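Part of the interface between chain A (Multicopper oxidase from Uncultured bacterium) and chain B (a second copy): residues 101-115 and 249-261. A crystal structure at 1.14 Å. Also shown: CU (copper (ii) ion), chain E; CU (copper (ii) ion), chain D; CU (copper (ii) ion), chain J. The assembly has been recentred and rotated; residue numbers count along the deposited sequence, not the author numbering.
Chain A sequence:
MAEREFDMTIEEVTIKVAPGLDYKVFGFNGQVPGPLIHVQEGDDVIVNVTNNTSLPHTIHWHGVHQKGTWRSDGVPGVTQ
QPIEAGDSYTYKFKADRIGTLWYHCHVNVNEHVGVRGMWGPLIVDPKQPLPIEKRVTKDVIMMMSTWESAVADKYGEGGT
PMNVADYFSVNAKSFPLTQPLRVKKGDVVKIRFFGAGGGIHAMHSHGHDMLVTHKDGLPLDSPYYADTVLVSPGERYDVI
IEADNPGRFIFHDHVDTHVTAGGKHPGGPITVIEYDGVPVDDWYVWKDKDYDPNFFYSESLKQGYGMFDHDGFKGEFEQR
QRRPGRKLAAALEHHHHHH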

# COMPACT_ATOMS: atom_id res chain seq x y z
N LEU A 101 16.23 -10.95 6.00
CA LEU A 101 15.57 -11.88 5.09
C LEU A 101 14.55 -12.70 5.87
O LEU A 101 14.36 -12.50 7.09
CB LEU A 101 16.60 -12.82 4.42
CG LEU A 101 17.87 -12.12 3.92
CD1 LEU A 101 18.77 -13.13 3.19
CD2 LEU A 101 17.59 -10.96 3.02
N TRP A 102 13.88 -13.63 5.21
CA TRP A 102 12.94 -14.50 5.95
C TRP A 102 12.76 -15.78 5.17
O TRP A 102 13.28 -15.92 4.08
CB TRP A 102 11.64 -13.80 6.22
CG TRP A 102 10.75 -13.35 5.10
CD1 TRP A 102 11.07 -12.54 4.05
CD2 TRP A 102 9.36 -13.68 4.97
NE1 TRP A 102 9.93 -12.36 3.26
CE2 TRP A 102 8.88 -13.05 3.80
CE3 TRP A 102 8.44 -14.45 5.73
CZ2 TRP A 102 7.55 -13.18 3.40
CZ3 TRP A 102 7.13 -14.58 5.32
CH2 TRP A 102 6.68 -13.94 4.14
N TYR A 103 12.03 -16.71 5.75
CA TYR A 103 11.87 -18.01 5.09
C TYR A 103 10.40 -18.39 5.31
O TYR A 103 9.78 -18.01 6.33
CB TYR A 103 12.89 -19.08 5.58
CG TYR A 103 12.71 -19.40 7.06
CD1 TYR A 103 11.83 -20.39 7.49
CD2 TYR A 103 13.44 -18.70 8.02
CE1 TYR A 103 11.67 -20.68 8.84
CE2 TYR A 103 13.29 -18.97 9.40
CZ TYR A 103 12.42 -19.94 9.77
OH TYR A 103 12.22 -20.25 11.11
N HIS A 104 9.83 -19.17 4.39
CA HIS A 104 8.43 -19.53 4.52
C HIS A 104 8.10 -20.70 3.60
O HIS A 104 8.82 -20.90 2.60
CB HIS A 104 7.49 -18.36 4.20
CG HIS A 104 7.61 -17.69 2.86
ND1 HIS A 104 7.09 -18.20 1.70
CD2 HIS A 104 8.23 -16.53 2.52
CE1 HIS A 104 7.38 -17.35 0.68
NE2 HIS A 104 8.05 -16.32 1.16
N CYS A 105 7.03 -21.41 3.89
CA CYS A 105 6.62 -22.47 2.94
C CYS A 105 6.28 -21.85 1.60
O CYS A 105 5.83 -20.71 1.52
CB CYS A 105 5.41 -23.20 3.55
SG CYS A 105 4.95 -24.65 2.58
N HIS A 106 6.43 -22.63 0.53
CA HIS A 106 5.98 -22.19 -0.79
C HIS A 106 5.02 -23.17 -1.45
O HIS A 106 4.82 -23.12 -2.67
CB HIS A 106 7.20 -21.90 -1.70
CG HIS A 106 7.04 -20.67 -2.53
ND1 HIS A 106 6.15 -20.62 -3.58
CD2 HIS A 106 7.67 -19.47 -2.51
CE1 HIS A 106 6.22 -19.43 -4.14
NE2 HIS A 106 7.14 -18.70 -3.52
N VAL A 107 4.38 -24.04 -0.66
CA VAL A 107 3.31 -24.91 -1.06
C VAL A 107 1.98 -24.27 -0.55
O VAL A 107 1.92 -23.85 0.63
CB VAL A 107 3.45 -26.30 -0.45
CG1 VAL A 107 2.18 -27.12 -0.74
CG2 VAL A 107 4.69 -27.02 -0.93
N ASN A 108 0.98 -24.26 -1.39
CA ASN A 108 -0.35 -23.80 -0.95
C ASN A 108 -0.26 -22.48 -0.19
O ASN A 108 -0.81 -22.32 0.91
CB ASN A 108 -0.94 -24.94 -0.07
CG ASN A 108 -1.44 -26.14 -0.87
OD1 ASN A 108 -1.66 -25.99 -2.10
ND2 ASN A 108 -1.69 -27.34 -0.34
N VAL A 109 0.54 -21.54 -0.66
CA VAL A 109 0.94 -20.40 0.15
C VAL A 109 -0.18 -19.53 0.70
O VAL A 109 -0.04 -18.97 1.79
CB VAL A 109 1.94 -19.49 -0.61
CG1 VAL A 109 3.10 -20.38 -1.07
CG2 VAL A 109 1.35 -18.70 -1.74
N ASN A 110 -1.26 -19.37 -0.06
CA ASN A 110 -2.39 -18.57 0.42
C ASN A 110 -2.84 -19.06 1.78
O ASN A 110 -3.19 -18.26 2.65
CB ASN A 110 -3.54 -18.56 -0.60
CG ASN A 110 -4.09 -19.93 -0.93
OD1 ASN A 110 -3.35 -20.75 -1.48
ND2 ASN A 110 -5.32 -20.18 -0.56
N GLU A 111 -2.84 -20.38 1.99
CA GLU A 111 -3.22 -20.91 3.29
C GLU A 111 -2.03 -21.06 4.20
O GLU A 111 -2.05 -20.63 5.38
CB GLU A 111 -3.93 -22.28 3.12
CG GLU A 111 -4.33 -22.85 4.48
CD GLU A 111 -4.70 -24.31 4.54
OE1 GLU A 111 -4.84 -24.96 3.49
OE2 GLU A 111 -4.84 -24.79 5.72
N HIS A 112 -0.94 -21.72 3.74
CA HIS A 112 0.14 -22.08 4.65
C HIS A 112 0.85 -20.84 5.20
O HIS A 112 1.19 -20.82 6.39
CB HIS A 112 1.11 -23.06 3.95
CG HIS A 112 0.54 -24.44 3.78
ND1 HIS A 112 1.37 -25.53 3.54
CD2 HIS A 112 -0.75 -24.87 3.76
CE1 HIS A 112 0.60 -26.61 3.41
NE2 HIS A 112 -0.66 -26.23 3.53
N VAL A 113 1.12 -19.87 4.32
CA VAL A 113 1.77 -18.63 4.74
C VAL A 113 0.71 -17.68 5.25
O VAL A 113 0.92 -17.00 6.26
CB VAL A 113 2.63 -17.99 3.62
CG1 VAL A 113 3.26 -16.70 4.10
CG2 VAL A 113 3.69 -19.01 3.18
N GLY A 114 -0.46 -17.65 4.63
CA GLY A 114 -1.49 -16.66 5.04
C GLY A 114 -2.06 -16.94 6.43
O GLY A 114 -2.26 -15.97 7.20
N VAL A 115 -2.33 -18.22 6.76
CA VAL A 115 -2.96 -18.50 8.10
C VAL A 115 -2.31 -19.64 8.85
O VAL A 115 -2.81 -19.86 9.96
CB VAL A 115 -4.48 -18.73 8.00
CG1 VAL A 115 -5.16 -17.47 7.40
CG2 VAL A 115 -4.91 -19.95 7.17
N PHE B 249 13.40 -19.23 -11.77
CA PHE B 249 13.11 -18.41 -10.60
C PHE B 249 11.74 -17.80 -10.75
O PHE B 249 11.49 -16.92 -11.61
CB PHE B 249 14.15 -17.31 -10.43
CG PHE B 249 15.46 -17.85 -9.84
CD1 PHE B 249 15.45 -18.31 -8.52
CD2 PHE B 249 16.65 -17.90 -10.58
CE1 PHE B 249 16.61 -18.79 -7.93
CE2 PHE B 249 17.81 -18.37 -9.97
CZ PHE B 249 17.79 -18.79 -8.63
N ILE B 250 10.82 -18.25 -9.91
CA ILE B 250 9.45 -17.70 -10.01
C ILE B 250 9.43 -16.22 -9.66
O ILE B 250 10.29 -15.68 -8.97
CB ILE B 250 8.53 -18.54 -9.12
CG1 ILE B 250 7.03 -18.39 -9.34
CG2 ILE B 250 8.86 -18.34 -7.66
CD1 ILE B 250 6.29 -19.45 -8.54
N PHE B 251 8.40 -15.54 -10.13
CA PHE B 251 8.31 -14.08 -10.07
C PHE B 251 6.84 -13.78 -9.98
O PHE B 251 6.07 -14.12 -10.92
CB PHE B 251 8.97 -13.54 -11.36
CG PHE B 251 9.14 -12.04 -11.53
CD1 PHE B 251 9.70 -11.54 -12.69
CD2 PHE B 251 8.75 -11.08 -10.59
CE1 PHE B 251 9.94 -10.20 -12.90
CE2 PHE B 251 9.01 -9.74 -10.79
CZ PHE B 251 9.59 -9.28 -11.93
N HIS B 252 6.40 -13.21 -8.86
CA HIS B 252 4.96 -13.25 -8.62
C HIS B 252 4.49 -12.21 -7.65
O HIS B 252 5.27 -11.65 -6.90
CB HIS B 252 4.60 -14.66 -8.08
CG HIS B 252 5.19 -14.96 -6.74
ND1 HIS B 252 4.63 -14.64 -5.52
CD2 HIS B 252 6.35 -15.56 -6.44
CE1 HIS B 252 5.40 -15.02 -4.55
NE2 HIS B 252 6.49 -15.62 -5.07
N ASP B 253 3.18 -11.98 -7.65
CA ASP B 253 2.52 -11.17 -6.62
C ASP B 253 2.59 -11.92 -5.29
O ASP B 253 2.18 -13.10 -5.23
CB ASP B 253 1.08 -10.92 -7.05
CG ASP B 253 0.28 -10.00 -6.17
OD1 ASP B 253 0.75 -9.60 -5.06
OD2 ASP B 253 -0.86 -9.68 -6.62
N HIS B 254 3.10 -11.29 -4.23
CA HIS B 254 3.27 -11.94 -2.94
C HIS B 254 2.05 -11.74 -2.04
O HIS B 254 2.07 -12.22 -0.89
CB HIS B 254 4.54 -11.38 -2.29
CG HIS B 254 5.21 -12.30 -1.32
ND1 HIS B 254 4.66 -12.78 -0.13
CD2 HIS B 254 6.47 -12.82 -1.36
CE1 HIS B 254 5.53 -13.56 0.49
NE2 HIS B 254 6.67 -13.61 -0.23
N VAL B 255 1.02 -11.03 -2.52
CA VAL B 255 -0.19 -10.91 -1.68
C VAL B 255 -0.84 -12.29 -1.67
O VAL B 255 -1.20 -12.78 -2.76
CB VAL B 255 -1.15 -9.82 -2.22
CG1 VAL B 255 -2.47 -9.88 -1.46
CG2 VAL B 255 -0.48 -8.45 -2.17
N ASP B 256 -1.01 -12.90 -0.49
CA ASP B 256 -1.36 -14.33 -0.35
C ASP B 256 -2.62 -14.72 -1.08
O ASP B 256 -2.62 -15.76 -1.77
CB ASP B 256 -1.42 -14.68 1.16
CG ASP B 256 -0.07 -14.38 1.85
OD1 ASP B 256 0.75 -13.47 1.59
OD2 ASP B 256 0.24 -15.13 2.84
N THR B 257 -3.65 -13.90 -0.97
CA THR B 257 -4.91 -14.23 -1.64
C THR B 257 -4.83 -14.10 -3.14
O THR B 257 -5.73 -14.60 -3.84
CB THR B 257 -6.10 -13.35 -1.13
OG1 THR B 257 -5.66 -11.99 -1.24
CG2 THR B 257 -6.41 -13.63 0.32
N HIS B 258 -3.85 -13.43 -3.71
CA HIS B 258 -3.78 -13.19 -5.15
C HIS B 258 -3.17 -14.34 -5.91
O HIS B 258 -3.30 -14.32 -7.14
CB HIS B 258 -2.93 -11.92 -5.44
CG HIS B 258 -3.65 -10.69 -4.93
ND1 HIS B 258 -3.15 -9.43 -5.19
CD2 HIS B 258 -4.78 -10.52 -4.22
CE1 HIS B 258 -3.96 -8.53 -4.67
NE2 HIS B 258 -4.97 -9.17 -4.04
N VAL B 259 -2.56 -15.31 -5.22
CA VAL B 259 -2.05 -16.45 -5.99
C VAL B 259 -3.07 -17.58 -5.88
O VAL B 259 -2.80 -18.75 -5.65
CB VAL B 259 -0.65 -16.89 -5.56
CG1 VAL B 259 0.37 -15.86 -6.04
CG2 VAL B 259 -0.56 -17.07 -4.05
N THR B 260 -4.32 -17.21 -6.09
CA THR B 260 -5.46 -18.10 -6.18
C THR B 260 -6.25 -17.76 -7.45
O THR B 260 -6.03 -16.69 -8.05
CB THR B 260 -6.41 -18.02 -4.97
OG1 THR B 260 -7.04 -16.71 -4.89
CG2 THR B 260 -5.64 -18.28 -3.70
N ALA B 261 -7.16 -18.67 -7.78
CA ALA B 261 -8.03 -18.49 -8.96
C ALA B 261 -9.36 -19.08 -8.62
O ALA B 261 -9.48 -20.31 -8.53
CB ALA B 261 -7.42 -19.17 -10.19
CU CU E . 8.44 -14.61 0.26
CU CU D . 3.36 -25.64 3.76
CU CU J . 7.71 -16.78 -4.03

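This is a metal-bridged contact: two copper ions, each bound by one histidine from each stretch, tie the stretches together, and close van der Waals packing fills in beside them, with no hydrogen bond crossing between them. The copper of chain E is bound by His104(A) NE2 at 2.0 Å and by His254(B) NE2 at 2.1 Å. The copper of chain J is bound by His106(A) NE2 at 2.1 Å and by His252(B) NE2 at 2.0 Å. Other ligands of both ions come from elsewhere in the structure.

The shared metals explain the short gaps between the rings. His104(A) NE2 and His254(B) NE2 lie 3.3 Å apart, and His106(A) NE2 and His252(B) NE2 lie 3.5 Å apart. These nitrogens point their lone pairs at copper, so they do not bond to each other. The rings of each pair are steeply inclined, with planes at 80° and 88°.

Histidine suits these places because a ring nitrogen can bind copper. In His104(A) and His252(B) the other nitrogen is also anchored within its own chain. His104(A) ND1 donates to Cys105(A) O at 2.8 Å. His252(B) ND1 does the same to Asp253(B) O at 2.9 Å. Both take the p rotamer for chi1, and their CA-to-CB bonds point toward the other stretch from strands. His106(A) and His254(B) leave their backbones sideways, but their ends come nearer and reach the metals.

Trp102(A) packs beside the chain E site. Its CZ2 lies 3.6 Å from His254(B) CE1, and the two rings meet rim to rim.

Further along, the helix of chain A meets the 3-10 segment of chain B. Asp256(B) has the largest area covered by the partner stretch. Its CA-to-CB bond points toward the other stretch, and its OD2 lies 3.2 Å from Gly114(A) N. The angle is poor for a hydrogen bond, and Gly114(A) N instead bonds to Val109(A) O within its own chain, at 3.2 Å. An ideal CB on Gly114(A) would lie 2.2 Å from Asn110(A) O and clash with it, so the bare glycine fits here. Val113(A) CG1 is 3.6 Å from Asp256(B) OD2. Asn110(A) CB sits 3.2 Å from Asp256(B) O. Asn110(A) CG also touches Thr260(B) CG2 at 3.6 Å, while its ND2 is hydrogen-bonded elsewhere in the structure. Thr260(B) OG1 donates to Thr257(B) O at 2.7 Å, so its hydroxyl is satisfied within its own chain.

Val109(A) and Val259(B) add an apolar contact, CG2 to CG2 at 3.4 Å. Their short branched side chains suit this buried spot. Together the stretches bury 472 Å², both sides summed.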